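Local coordinates for protein HTH-type transcriptional activator AmpR (Pseudomonas aeruginosa PAO1, PDB 5MMH) that activates expression of the beta-lactamase gene ampC and, through the effector-binding domain described here, recognises cell-wall-derived muropeptides, at residues A[21-25]-A[26-30]; A[85-88]-A[89-93]; A[115-118]-A[119-122]; A[198-201]-A[202-206]; A[207-210]-A[211-214]. All coordinates share one frame; numbering follows the deposited sequence.

Contact 1 of 5, residues A[21-25]-A[26-30]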
loop_
_atom_site.group_PDB
_atom_site.type_symbol
_atom_site.label_atom_id
_atom_site.label_comp_id
_atom_site.label_asym_id
_atom_site.label_seq_id
_atom_site.Cartn_x
_atom_site.Cartn_y
_atom_site.Cartn_z
ATOM N N THR A 21 5.607 -3.101 -0.884
ATOM C CA THR A 21 6.023 -3.840 0.308
ATOM C C THR A 21 7.523 -4.109 0.306
ATOM O O THR A 21 8.188 -3.973 1.342
ATOM C CB THR A 21 5.242 -5.154 0.394
ATOM O OG1 THR A 21 3.841 -4.851 0.498
ATOM C CG2 THR A 21 5.690 -6.015 1.607
ATOM N N PHE A 22 8.071 -4.485 -0.852
ATOM C CA PHE A 22 9.513 -4.703 -0.973
ATOM C C PHE A 22 10.293 -3.394 -0.861
ATOM O O PHE A 22 11.407 -3.367 -0.325
ATOM C CB PHE A 22 9.796 -5.385 -2.311
ATOM C CG PHE A 22 11.235 -5.741 -2.554
ATOM C CD1 PHE A 22 12.104 -4.830 -3.136
ATOM C CD2 PHE A 22 11.692 -7.023 -2.295
ATOM C CE1 PHE A 22 13.431 -5.188 -3.415
ATOM C CE2 PHE A 22 13.008 -7.371 -2.559
ATOM C CZ PHE A 22 13.869 -6.454 -3.113
ATOM N N THR A 23 9.747 -2.300 -1.384
ATOM C CA THR A 23 10.494 -1.043 -1.370
ATOM C C THR A 23 10.685 -0.521 0.049
ATOM O O THR A 23 11.801 -0.158 0.442
ATOM C CB THR A 23 9.789 -0.003 -2.235
ATOM O OG1 THR A 23 9.673 -0.506 -3.561
ATOM C CG2 THR A 23 10.578 1.303 -2.274
ATOM N N VAL A 24 9.611 -0.471 0.838
ATOM C CA VAL A 24 9.727 0.146 2.157
ATOM C C VAL A 24 10.210 -0.860 3.190
ATOM O O VAL A 24 10.927 -0.483 4.112
ATOM C CB VAL A 24 8.418 0.827 2.618
ATOM C CG1 VAL A 24 8.008 1.892 1.636
ATOM C CG2 VAL A 24 7.307 -0.161 2.774
ATOM N N GLY A 25 9.876 -2.144 3.042
ATOM C CA GLY A 25 10.381 -3.122 3.992
ATOM C C GLY A 25 11.834 -3.542 3.794
ATOM O O GLY A 25 12.440 -4.059 4.743
ATOM N N TRP A 26 12.412 -3.346 2.592
ATOM C CA TRP A 26 13.715 -3.957 2.281
ATOM C C TRP A 26 14.647 -3.104 1.425
ATOM O O TRP A 26 15.814 -2.918 1.769
ATOM C CB TRP A 26 13.510 -5.309 1.581
ATOM C CG TRP A 26 14.744 -6.190 1.548
ATOM C CD1 TRP A 26 15.118 -7.113 2.489
ATOM C CD2 TRP A 26 15.760 -6.226 0.529
ATOM N NE1 TRP A 26 16.299 -7.722 2.121
ATOM C CE2 TRP A 26 16.714 -7.199 0.924
ATOM C CE3 TRP A 26 15.964 -5.525 -0.664
ATOM C CZ2 TRP A 26 17.843 -7.485 0.166
ATOM C CZ3 TRP A 26 17.066 -5.819 -1.426
ATOM C CH2 TRP A 26 18.002 -6.802 -1.015
ATOM N N LEU A 27 14.165 -2.587 0.300
ATOM C CA LEU A 27 15.073 -1.898 -0.610
ATOM C C LEU A 27 15.565 -0.579 -0.026
ATOM O O LEU A 27 16.765 -0.272 -0.091
ATOM C CB LEU A 27 14.385 -1.656 -1.949
ATOM C CG LEU A 27 15.265 -1.080 -3.043
ATOM C CD1 LEU A 27 16.408 -2.062 -3.405
ATOM C CD2 LEU A 27 14.425 -0.751 -4.264
ATOM N N LEU A 28 14.656 0.220 0.534
ATOM C CA LEU A 28 14.983 1.584 0.941
ATOM C C LEU A 28 15.974 1.602 2.098
ATOM O O LEU A 28 16.839 2.488 2.120
ATOM C CB LEU A 28 13.721 2.376 1.313
ATOM C CG LEU A 28 12.814 2.911 0.195
ATOM C CD1 LEU A 28 11.688 3.741 0.791
ATOM C CD2 LEU A 28 13.550 3.735 -0.841
ATOM N N PRO A 29 15.877 0.690 3.080
ATOM C CA PRO A 29 16.949 0.583 4.092
ATOM C C PRO A 29 18.335 0.324 3.521
ATOM O O PRO A 29 19.325 0.624 4.199
ATOM C CB PRO A 29 16.501 -0.597 4.967
ATOM C CG PRO A 29 15.009 -0.588 4.866
ATOM C CD PRO A 29 14.692 -0.116 3.464
ATOM N N ARG A 30 18.447 -0.236 2.315
ATOM C CA ARG A 30 19.746 -0.561 1.736
ATOM C C ARG A 30 20.162 0.381 0.620
ATOM O O ARG A 30 21.320 0.328 0.198
ATOM C CB ARG A 30 19.750 -2.000 1.209
ATOM C CG ARG A 30 19.520 -3.026 2.306
ATOM C CD ARG A 30 19.133 -4.394 1.762
ATOM N NE ARG A 30 19.070 -5.376 2.852
ATOM C CZ ARG A 30 18.086 -5.417 3.756
ATOM N NH1 ARG A 30 17.075 -4.539 3.702
ATOM N NH2 ARG A 30 18.106 -6.332 4.711
HETATM O O HOH W 1 15.115 -4.328 5.612
#

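Contact 2 of 5, residues A[85-88]-A[89-93]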
loop_
_atom_site.group_PDB
_atom_site.type_symbol
_atom_site.label_atom_id
_atom_site.label_comp_id
_atom_site.label_asym_id
_atom_site.label_seq_id
_atom_site.Cartn_x
_atom_site.Cartn_y
_atom_site.Cartn_z
ATOM N N VAL A 85 1.441 -16.058 9.517
ATOM C CA VAL A 85 0.356 -15.324 10.160
ATOM C C VAL A 85 0.930 -14.171 10.973
ATOM O O VAL A 85 1.841 -14.366 11.787
ATOM C CB VAL A 85 -0.477 -16.262 11.043
ATOM C CG1 VAL A 85 -1.325 -15.465 11.993
ATOM C CG2 VAL A 85 -1.349 -17.178 10.186
ATOM N N LEU A 86 0.393 -12.958 10.761
ATOM C CA LEU A 86 0.813 -11.767 11.481
ATOM C C LEU A 86 -0.423 -11.036 11.982
ATOM O O LEU A 86 -1.421 -10.933 11.263
ATOM C CB LEU A 86 1.660 -10.849 10.591
ATOM C CG LEU A 86 2.986 -11.452 10.111
ATOM C CD1 LEU A 86 3.596 -10.582 9.033
ATOM C CD2 LEU A 86 3.957 -11.595 11.269
ATOM N N CYS A 87 -0.363 -10.528 13.213
ATOM C CA CYS A 87 -1.529 -9.884 13.814
ATOM C C CYS A 87 -1.086 -8.954 14.931
ATOM O O CYS A 87 0.087 -8.920 15.310
ATOM C CB CYS A 87 -2.523 -10.915 14.340
ATOM S SG CYS A 87 -1.843 -12.024 15.590
ATOM N N CYS A 88 -2.043 -8.183 15.450
ATOM C CA CYS A 88 -1.751 -7.307 16.579
ATOM C C CYS A 88 -1.687 -8.109 17.884
ATOM O O CYS A 88 -2.224 -9.219 17.971
ATOM C CB CYS A 88 -2.798 -6.196 16.684
ATOM S SG CYS A 88 -4.463 -6.744 17.094
ATOM N N PRO A 89 -1.004 -7.570 18.912
ATOM C CA PRO A 89 -0.964 -8.260 20.222
ATOM C C PRO A 89 -2.338 -8.569 20.794
ATOM O O PRO A 89 -2.567 -9.678 21.297
ATOM C CB PRO A 89 -0.196 -7.271 21.112
ATOM C CG PRO A 89 0.568 -6.408 20.169
ATOM C CD PRO A 89 -0.230 -6.313 18.913
ATOM N N GLU A 90 -3.244 -7.590 20.757
ATOM C CA GLU A 90 -4.673 -7.764 20.992
ATOM C C GLU A 90 -5.139 -9.131 20.509
ATOM O O GLU A 90 -5.528 -9.984 21.315
ATOM C CB GLU A 90 -5.432 -6.636 20.276
ATOM C CG GLU A 90 -6.739 -6.151 20.901
ATOM C CD GLU A 90 -7.932 -7.000 20.519
ATOM O OE1 GLU A 90 -8.314 -7.877 21.326
ATOM O OE2 GLU A 90 -8.486 -6.784 19.417
ATOM N N VAL A 91 -5.054 -9.363 19.195
ATOM C CA VAL A 91 -5.543 -10.615 18.631
ATOM C C VAL A 91 -4.601 -11.765 18.953
ATOM O O VAL A 91 -5.052 -12.899 19.141
ATOM C CB VAL A 91 -5.764 -10.459 17.115
ATOM C CG1 VAL A 91 -5.623 -11.793 16.403
ATOM C CG2 VAL A 91 -7.137 -9.862 16.842
ATOM N N ALA A 92 -3.293 -11.502 19.047
ATOM C CA ALA A 92 -2.329 -12.589 19.245
ATOM C C ALA A 92 -2.575 -13.334 20.554
ATOM O O ALA A 92 -2.477 -14.567 20.603
ATOM C CB ALA A 92 -0.898 -12.051 19.208
ATOM N N ALA A 93 -2.906 -12.600 21.623
ATOM C CA ALA A 93 -3.178 -13.229 22.913
ATOM C C ALA A 93 -4.326 -14.230 22.819
ATOM O O ALA A 93 -4.288 -15.293 23.454
ATOM C CB ALA A 93 -3.488 -12.158 23.957
#

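Contact 3 of 5, residues A[115-118]-A[119-122]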
loop_
_atom_site.group_PDB
_atom_site.type_symbol
_atom_site.label_atom_id
_atom_site.label_comp_id
_atom_site.label_asym_id
_atom_site.label_seq_id
_atom_site.Cartn_x
_atom_site.Cartn_y
_atom_site.Cartn_z
ATOM N N TRP A 115 -4.125 -18.858 1.965
ATOM C CA TRP A 115 -4.657 -19.354 3.235
ATOM C C TRP A 115 -4.867 -20.864 3.258
ATOM O O TRP A 115 -4.484 -21.496 4.258
ATOM C CB TRP A 115 -5.954 -18.622 3.597
ATOM C CG TRP A 115 -5.717 -17.350 4.306
ATOM C CD1 TRP A 115 -5.817 -16.108 3.786
ATOM C CD2 TRP A 115 -5.307 -17.191 5.668
ATOM N NE1 TRP A 115 -5.499 -15.173 4.738
ATOM C CE2 TRP A 115 -5.186 -15.814 5.906
ATOM C CE3 TRP A 115 -5.026 -18.085 6.711
ATOM C CZ2 TRP A 115 -4.807 -15.298 7.142
ATOM C CZ3 TRP A 115 -4.633 -17.571 7.938
ATOM C CH2 TRP A 115 -4.535 -16.188 8.143
ATOM N N PRO A 116 -5.499 -21.498 2.259
ATOM C CA PRO A 116 -5.547 -22.969 2.284
ATOM C C PRO A 116 -4.165 -23.597 2.266
ATOM O O PRO A 116 -3.933 -24.580 2.979
ATOM C CB PRO A 116 -6.369 -23.331 1.035
ATOM C CG PRO A 116 -6.472 -22.095 0.237
ATOM C CD PRO A 116 -6.349 -20.949 1.189
ATOM N N LEU A 117 -3.223 -23.038 1.509
ATOM C CA LEU A 117 -1.868 -23.589 1.517
ATOM C C LEU A 117 -1.253 -23.510 2.900
ATOM O O LEU A 117 -0.603 -24.459 3.350
ATOM C CB LEU A 117 -0.986 -22.865 0.505
ATOM C CG LEU A 117 -1.093 -23.419 -0.919
ATOM C CD1 LEU A 117 -0.272 -22.605 -1.903
ATOM C CD2 LEU A 117 -0.656 -24.876 -0.930
ATOM N N TRP A 118 -1.468 -22.394 3.604
ATOM C CA TRP A 118 -0.864 -22.245 4.920
ATOM C C TRP A 118 -1.505 -23.178 5.936
ATOM O O TRP A 118 -0.803 -23.757 6.773
ATOM C CB TRP A 118 -0.977 -20.807 5.402
ATOM C CG TRP A 118 -0.297 -20.580 6.730
ATOM C CD1 TRP A 118 0.989 -20.170 6.925
ATOM C CD2 TRP A 118 -0.872 -20.728 8.036
ATOM N NE1 TRP A 118 1.254 -20.053 8.264
ATOM C CE2 TRP A 118 0.128 -20.388 8.970
ATOM C CE3 TRP A 118 -2.137 -21.105 8.508
ATOM C CZ2 TRP A 118 -0.090 -20.429 10.348
ATOM C CZ3 TRP A 118 -2.354 -21.145 9.886
ATOM C CH2 TRP A 118 -1.340 -20.804 10.784
ATOM N N PHE A 119 -2.835 -23.309 5.902
ATOM C CA PHE A 119 -3.505 -24.230 6.816
ATOM C C PHE A 119 -2.958 -25.645 6.645
ATOM O O PHE A 119 -2.657 -26.329 7.629
ATOM C CB PHE A 119 -5.021 -24.193 6.596
ATOM C CG PHE A 119 -5.714 -23.033 7.284
ATOM C CD1 PHE A 119 -5.361 -22.655 8.574
ATOM C CD2 PHE A 119 -6.705 -22.312 6.634
ATOM C CE1 PHE A 119 -5.989 -21.581 9.206
ATOM C CE2 PHE A 119 -7.343 -21.240 7.256
ATOM C CZ PHE A 119 -6.985 -20.870 8.543
ATOM N N GLN A 120 -2.807 -26.089 5.396
ATOM C CA GLN A 120 -2.140 -27.355 5.122
ATOM C C GLN A 120 -0.812 -27.441 5.855
ATOM O O GLN A 120 -0.596 -28.333 6.679
ATOM C CB GLN A 120 -1.908 -27.502 3.630
ATOM C CG GLN A 120 -3.067 -28.021 2.859
ATOM C CD GLN A 120 -2.599 -28.526 1.525
ATOM O OE1 GLN A 120 -1.395 -28.502 1.233
ATOM N NE2 GLN A 120 -3.531 -28.992 0.706
ATOM N N ALA A 121 0.085 -26.496 5.578
ATOM C CA ALA A 121 1.389 -26.496 6.232
ATOM C C ALA A 121 1.271 -26.572 7.752
ATOM O O ALA A 121 2.176 -27.082 8.419
ATOM C CB ALA A 121 2.175 -25.256 5.819
ATOM N N ALA A 122 0.175 -26.082 8.318
ATOM C CA ALA A 122 -0.046 -26.166 9.757
ATOM C C ALA A 122 -0.693 -27.477 10.184
ATOM O O ALA A 122 -0.905 -27.679 11.381
ATOM C CB ALA A 122 -0.921 -25.000 10.237
HETATM O O HOH W 2 0.769 -26.038 2.070
#

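Contact 4 of 5, residues A[198-201]-A[202-206]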
loop_
_atom_site.group_PDB
_atom_site.type_symbol
_atom_site.label_atom_id
_atom_site.label_comp_id
_atom_site.label_asym_id
_atom_site.label_seq_id
_atom_site.Cartn_x
_atom_site.Cartn_y
_atom_site.Cartn_z
ATOM N N ALA A 198 25.211 -2.514 -13.482
ATOM C CA ALA A 198 25.730 -2.134 -12.177
ATOM C C ALA A 198 24.683 -2.361 -11.094
ATOM O O ALA A 198 24.978 -2.949 -10.045
ATOM C CB ALA A 198 26.182 -0.674 -12.199
ATOM N N PHE A 199 23.438 -1.919 -11.335
ATOM C CA PHE A 199 22.400 -2.085 -10.319
ATOM C C PHE A 199 22.153 -3.555 -10.024
ATOM O O PHE A 199 22.022 -3.947 -8.864
ATOM C CB PHE A 199 21.100 -1.410 -10.765
ATOM C CG PHE A 199 19.938 -1.648 -9.838
ATOM C CD1 PHE A 199 19.824 -0.944 -8.653
ATOM C CD2 PHE A 199 18.950 -2.554 -10.167
ATOM C CE1 PHE A 199 18.749 -1.162 -7.804
ATOM C CE2 PHE A 199 17.884 -2.775 -9.317
ATOM C CZ PHE A 199 17.793 -2.086 -8.135
ATOM N N ARG A 200 22.078 -4.380 -11.068
ATOM C CA ARG A 200 21.862 -5.818 -10.899
ATOM C C ARG A 200 22.950 -6.458 -10.030
ATOM O O ARG A 200 22.654 -7.268 -9.138
ATOM C CB ARG A 200 21.790 -6.454 -12.288
ATOM C CG ARG A 200 21.779 -7.957 -12.381
ATOM C CD ARG A 200 22.196 -8.346 -13.806
ATOM N NE ARG A 200 22.648 -9.728 -13.882
ATOM C CZ ARG A 200 22.211 -10.625 -14.764
ATOM N NH1 ARG A 200 22.687 -11.872 -14.736
ATOM N NH2 ARG A 200 21.307 -10.278 -15.677
ATOM N N GLY A 201 24.208 -6.087 -10.248
ATOM C CA GLY A 201 25.275 -6.673 -9.453
ATOM C C GLY A 201 25.132 -6.349 -7.978
ATOM O O GLY A 201 25.187 -7.235 -7.121
ATOM N N TRP A 202 24.905 -5.072 -7.668
ATOM C CA TRP A 202 24.696 -4.670 -6.282
ATOM C C TRP A 202 23.461 -5.335 -5.682
ATOM O O TRP A 202 23.475 -5.755 -4.517
ATOM C CB TRP A 202 24.581 -3.148 -6.199
ATOM C CG TRP A 202 24.167 -2.677 -4.857
ATOM C CD1 TRP A 202 24.987 -2.375 -3.810
ATOM C CD2 TRP A 202 22.834 -2.451 -4.401
ATOM N NE1 TRP A 202 24.250 -1.998 -2.735
ATOM C CE2 TRP A 202 22.922 -2.033 -3.066
ATOM C CE3 TRP A 202 21.570 -2.582 -4.991
ATOM C CZ2 TRP A 202 21.797 -1.713 -2.306
ATOM C CZ3 TRP A 202 20.458 -2.269 -4.242
ATOM C CH2 TRP A 202 20.575 -1.830 -2.914
ATOM N N LEU A 203 22.379 -5.448 -6.455
ATOM C CA LEU A 203 21.155 -6.008 -5.882
ATOM C C LEU A 203 21.299 -7.500 -5.607
ATOM O O LEU A 203 20.756 -8.008 -4.613
ATOM C CB LEU A 203 19.967 -5.755 -6.803
ATOM C CG LEU A 203 18.613 -6.316 -6.367
ATOM C CD1 LEU A 203 18.081 -5.586 -5.139
ATOM C CD2 LEU A 203 17.649 -6.219 -7.535
ATOM N N LEU A 204 22.018 -8.218 -6.477
ATOM C CA LEU A 204 22.253 -9.648 -6.255
ATOM C C LEU A 204 23.126 -9.890 -5.029
ATOM O O LEU A 204 22.883 -10.831 -4.271
ATOM C CB LEU A 204 22.889 -10.275 -7.493
ATOM C CG LEU A 204 21.905 -10.416 -8.655
ATOM C CD1 LEU A 204 22.585 -10.978 -9.907
ATOM C CD2 LEU A 204 20.726 -11.296 -8.252
ATOM N N GLU A 205 24.161 -9.076 -4.837
ATOM C CA GLU A 205 24.959 -9.161 -3.615
ATOM C C GLU A 205 24.082 -8.995 -2.376
ATOM O O GLU A 205 24.113 -9.824 -1.459
ATOM C CB GLU A 205 26.046 -8.097 -3.643
ATOM C CG GLU A 205 26.978 -8.123 -2.454
ATOM C CD GLU A 205 28.088 -7.101 -2.601
ATOM O OE1 GLU A 205 28.154 -6.158 -1.777
ATOM O OE2 GLU A 205 28.877 -7.229 -3.567
ATOM N N MET A 206 23.291 -7.922 -2.333
ATOM C CA MET A 206 22.400 -7.702 -1.197
ATOM C C MET A 206 21.394 -8.839 -1.051
ATOM O O MET A 206 21.056 -9.237 0.063
ATOM C CB MET A 206 21.656 -6.368 -1.345
ATOM C CG MET A 206 22.531 -5.113 -1.336
ATOM S SD MET A 206 23.620 -4.866 0.094
ATOM C CE MET A 206 22.499 -4.639 1.440
#

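Contact 5 of 5, residues A[207-210]-A[211-214]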
loop_
_atom_site.group_PDB
_atom_site.type_symbol
_atom_site.label_atom_id
_atom_site.label_comp_id
_atom_site.label_asym_id
_atom_site.label_seq_id
_atom_site.Cartn_x
_atom_site.Cartn_y
_atom_site.Cartn_z
ATOM N N ALA A 207 20.889 -9.371 -2.160
ATOM C CA ALA A 207 19.930 -10.459 -2.043
ATOM C C ALA A 207 20.588 -11.705 -1.456
ATOM O O ALA A 207 19.974 -12.405 -0.642
ATOM C CB ALA A 207 19.304 -10.754 -3.404
ATOM N N ALA A 208 21.846 -11.981 -1.833
ATOM C CA ALA A 208 22.524 -13.168 -1.326
ATOM C C ALA A 208 22.700 -13.096 0.182
ATOM O O ALA A 208 22.572 -14.108 0.872
ATOM C CB ALA A 208 23.878 -13.348 -2.018
ATOM N N VAL A 209 22.985 -11.904 0.718
ATOM C CA VAL A 209 23.079 -11.747 2.169
ATOM C C VAL A 209 21.731 -12.019 2.824
ATOM O O VAL A 209 21.662 -12.512 3.956
ATOM C CB VAL A 209 23.605 -10.334 2.510
ATOM C CG1 VAL A 209 23.466 -10.043 4.018
ATOM C CG2 VAL A 209 25.056 -10.172 2.032
ATOM N N GLU A 210 20.631 -11.711 2.133
ATOM C CA GLU A 210 19.330 -11.927 2.752
ATOM C C GLU A 210 18.990 -13.415 2.749
ATOM O O GLU A 210 18.591 -13.974 3.776
ATOM C CB GLU A 210 18.260 -11.081 2.035
ATOM C CG GLU A 210 16.796 -11.310 2.480
ATOM C CD GLU A 210 16.426 -10.720 3.869
ATOM O OE1 GLU A 210 15.391 -11.145 4.430
ATOM O OE2 GLU A 210 17.144 -9.845 4.402
ATOM N N ALA A 211 19.181 -14.087 1.608
ATOM C CA ALA A 211 18.879 -15.514 1.557
ATOM C C ALA A 211 19.757 -16.273 2.532
ATOM O O ALA A 211 19.291 -17.179 3.224
ATOM C CB ALA A 211 19.063 -16.051 0.135
ATOM N N ARG A 212 21.035 -15.901 2.596
ATOM C CA ARG A 212 21.982 -16.504 3.532
ATOM C C ARG A 212 21.529 -16.304 4.974
ATOM O O ARG A 212 21.602 -17.226 5.795
ATOM C CB ARG A 212 23.344 -15.857 3.284
ATOM C CG ARG A 212 24.578 -16.496 3.780
ATOM C CD ARG A 212 25.754 -15.690 3.206
ATOM N NE ARG A 212 25.907 -15.944 1.773
ATOM C CZ ARG A 212 26.238 -15.036 0.849
ATOM N NH1 ARG A 212 26.438 -13.754 1.176
ATOM N NH2 ARG A 212 26.363 -15.428 -0.419
ATOM N N GLY A 213 21.018 -15.104 5.287
ATOM C CA GLY A 213 20.593 -14.799 6.640
ATOM C C GLY A 213 19.478 -15.691 7.154
ATOM O O GLY A 213 19.409 -15.969 8.358
ATOM N N ARG A 214 18.609 -16.175 6.264
ATOM C CA ARG A 214 17.464 -16.944 6.742
ATOM C C ARG A 214 17.775 -18.399 7.042
ATOM O O ARG A 214 17.033 -19.026 7.806
ATOM C CB ARG A 214 16.309 -16.843 5.748
ATOM C CG ARG A 214 15.777 -15.451 5.814
ATOM C CD ARG A 214 14.405 -15.290 5.338
ATOM N NE ARG A 214 14.314 -13.987 4.684
ATOM C CZ ARG A 214 13.735 -13.775 3.511
ATOM N NH1 ARG A 214 13.165 -14.792 2.882
ATOM N NH2 ARG A 214 13.719 -12.557 3.001
#

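Contact 1 of 5, residues A[21-25]-A[26-30]
With CG anti to the backbone N in both Phe22 (chi1 -177°) and Trp26 (chi1 -164°), the two rings leave helix 20-37 side by side and pointing the same way. This helix is the crossover of a beta-alpha-beta unit, between strands 13-19 and 42-48 of the LysR-type effector domain. Phe22 CZ comes to 3.4 Å from Trp26 CE3, the planes meeting obliquely at 37°, while Phe22 CE1 touches Leu27 CB at 3.9 Å. On another flank, the methyl CG2 of Thr23 packs on Leu28 CG, and Thr23 OG1 is taken by the carbonyl of Val19. The backbone widens here into a pi-type turn: Leu27 N bonds to Phe22 O at 2.9 Å, and Leu28 N reaches Thr23 O in the same five-residue step. A kink follows at Pro29, whose nitrogen has no hydrogen to give to the preceding turn. Val24 O is instead met by Gln148 NE2 of the second subunit. The guanidinium of Arg30 folds back over Trp26 NE1, and Arg30 NH1 donates to Trp26 O at 2.8 Å on a lone pair in the carbonyl plane. A water links the two segments, accepting from Arg30 NH1 at 2.7 Å and donating to Gly25 O at 2.8 Å.

Contact 2 of 5, residues A[85-88]-A[89-93]
Cys87 lays its sulfur against Ala92, with SG 3.7 Å from Ala92 CB, while its own CB rests 3.8 Å from Val91 CG1. These touches fold the first turn of helix 89-93 against the chain leaving strand 73-86. The next sulfur has a polar task. In Cys88, SG is held between the backbone N and the carbonyl carbon (chi1 66°), a rotation that swings it over the start of the helix, where it accepts from Val91 N at 3.4 Å; the N-H points at it well, at 160°. Glu90 CB flanks the same sulfur at 3.3 Å, and Val91 CB lies a little farther off at 3.9 Å. Cys88 O serves the turn as well, taking the N-H of Ala92 at 2.7 Å. Thus one residue supplies both a side-chain and a main-chain acceptor, to the amides of Val91 and Ala92 in the first turn. Pro89, which has no N-H to satisfy, occupies the first helical position, its CD lying close to Cys88 CB across the joining peptide bond. Val91 also leans on Val152 of a neighbouring loop, and Glu90 O receives Gln94 NE2. The arrangement is a cysteine N-cap followed by proline at N1, closing the passage from a sheet strand into a short helix.

Contact 3 of 5, residues A[115-118]-A[119-122]
Phe119 reaches back along its helix between two tryptophans, its CB 3.6 Å from Trp115 O. CG lies anti to the carbonyl carbon (chi1 -81°), and this directs the ring toward the preceding turn. Along one side, CD1 is 3.6 Å from both Trp118 CE3 and Trp118 CZ3, in the plane of the indole at its edge, and CE1 continues past CZ3. On the other side CD2 sits 3.4 Å from Trp115 O, after which CE2 passes Trp115 CE3. At the tip, CZ comes to 3.9 Å from Trp115 CE3, an atom that lies over one face of the phenyl ring. The pairs are oblique, with Phe119 turned 42° from Trp115 and 67° from Trp118. This aromatic cluster belongs to helix 114-121, the connection between parallel strands 106-109 and 133-136 in a beta-alpha-beta unit. Both indoles also carry polar links into the domain: Trp115 NE1 donates to Leu107 O and Trp118 NE1 to Thr175 O. Ala122 CB covers a face of the Trp118 ring, offset toward its rim. Backbone bonds from Phe119 N to Trp115 O, Gln120 N to Pro116 O and Ala121 N to Leu117 O are all nearly straight; the last, from Ala122 N to Trp118 O, is more bent, where the helix ends. On the exposed flank a water donates to Leu117 O and, weakly, to Gln120 OE1.

Contact 4 of 5, residues A[198-201]-A[202-206]
Four successive i to i+4 backbone bonds carry this turn of helix 194-215, from Trp202 N to Ala198 O (3.2 Å) through Glu205 N to Gly201 O (3.1 Å). Phe199 and Leu203, one turn apart, lie side by side and point the same way: Leu203 CB stands over one face of the phenyl ring, and Leu203 CD2 meets Phe199 CE2 at 3.9 Å. In Trp202, CG anti to the backbone N (chi1 171°) sets the indole beside the same ring, with Trp202 CZ3 4.1 Å from Phe199 CE1. Met206 CG, from the next turn, covers an indole face, 3.5 Å above the plane and toward the rim. On the more exposed flank the extended Arg200 runs alongside Leu204, Arg200 CG lying 4.0 Å from Leu204 CD1, the packing falling mainly on its aliphatic part. The polar ends of Trp202 and Glu205 face helix 20-37: Trp202 NE1 donates to Asp33 OD2, and Glu205 OE1 makes a salt bridge with Arg37. Phe34 of that helix meets both aromatic residues, edge-to-face with Phe199. Leu203 also packs on Ile63 and Leu78. Phe199, Trp202 and Leu203 form the apolar face of an amphipathic helix laid on the mixed sheet of a LysR-type effector domain, which has the periplasmic-binding-protein fold.

Contact 5 of 5, residues A[207-210]-A[211-214]
Glu210 OE1 is gripped by two donors of Arg214, four residues on. The stronger bond comes from Arg214 NH2 at 2.6 Å, the shorter leg of a salt bridge; Arg214 NE gives a weak second one at 3.0 Å. OE1 lies at the edge of the guanidinium, near its plane, and uses the lone pair facing away from the other carboxylate oxygen. The two flat groups are nonetheless turned 67° apart; a single oxygen takes both donors, and the second carboxylate oxygen takes no part in the pairing with Arg214. A bend in Glu210 at chi2 (74°) and another in Arg214 at chi3 bring the ends together across the turn. The rest of each charged group is also occupied: Arg214 NH1 donates to Glu80 O, and Glu210 OE2 takes a weak bond from Trp26 NE1 and has a long, weak ion pair with Arg30. Such neighbours would probably help keep the carboxylate ionised. Behind these ends the backbone bonds run from Ala211 N to Ala207 O (2.9 Å) and Arg212 N to Ala208 O, then lengthen to a weak Arg214 N to Glu210 O bond of 3.3 Å. On another flank Arg212 folds back, its guanidinium centred over Ala208 O, while NH2 touches Ala208 CB at 3.6 Å. Val209 CG2 packs obliquely on Arg212 NH1. Phe79 lies against Ala207, Glu210 and Arg214. The pattern is the i to i+4 glutamate-arginine salt bridge of a helix surface, here near the end of the C-terminal helix 194-215, where it packs on strand 73-86.

From the N terminus, the contacts come strictly in series, none nesting or crossing, each closing a turn of adjoining residues. Contact 1 lies in crossover helix 20-37; contact 2 marks the exit of strand 73-86 into helix 89-93, and contact 3 lies in helix 114-121. Contacts 4 and 5 follow one another on C-terminal helix 194-215. Two groups result. Contact 1 packs on contact 4, with Trp26 CZ3 3.9 Å from Leu203 CD1, and touches contact 5, uniting the crossover and C-terminal helices. Contacts 2 and 3 meet through Val85 CG2, 3.5 Å from Trp118 CZ2. Contacts 3 and 4 lie on opposite sides of the chain's centre, their own centres about 34 Å apart.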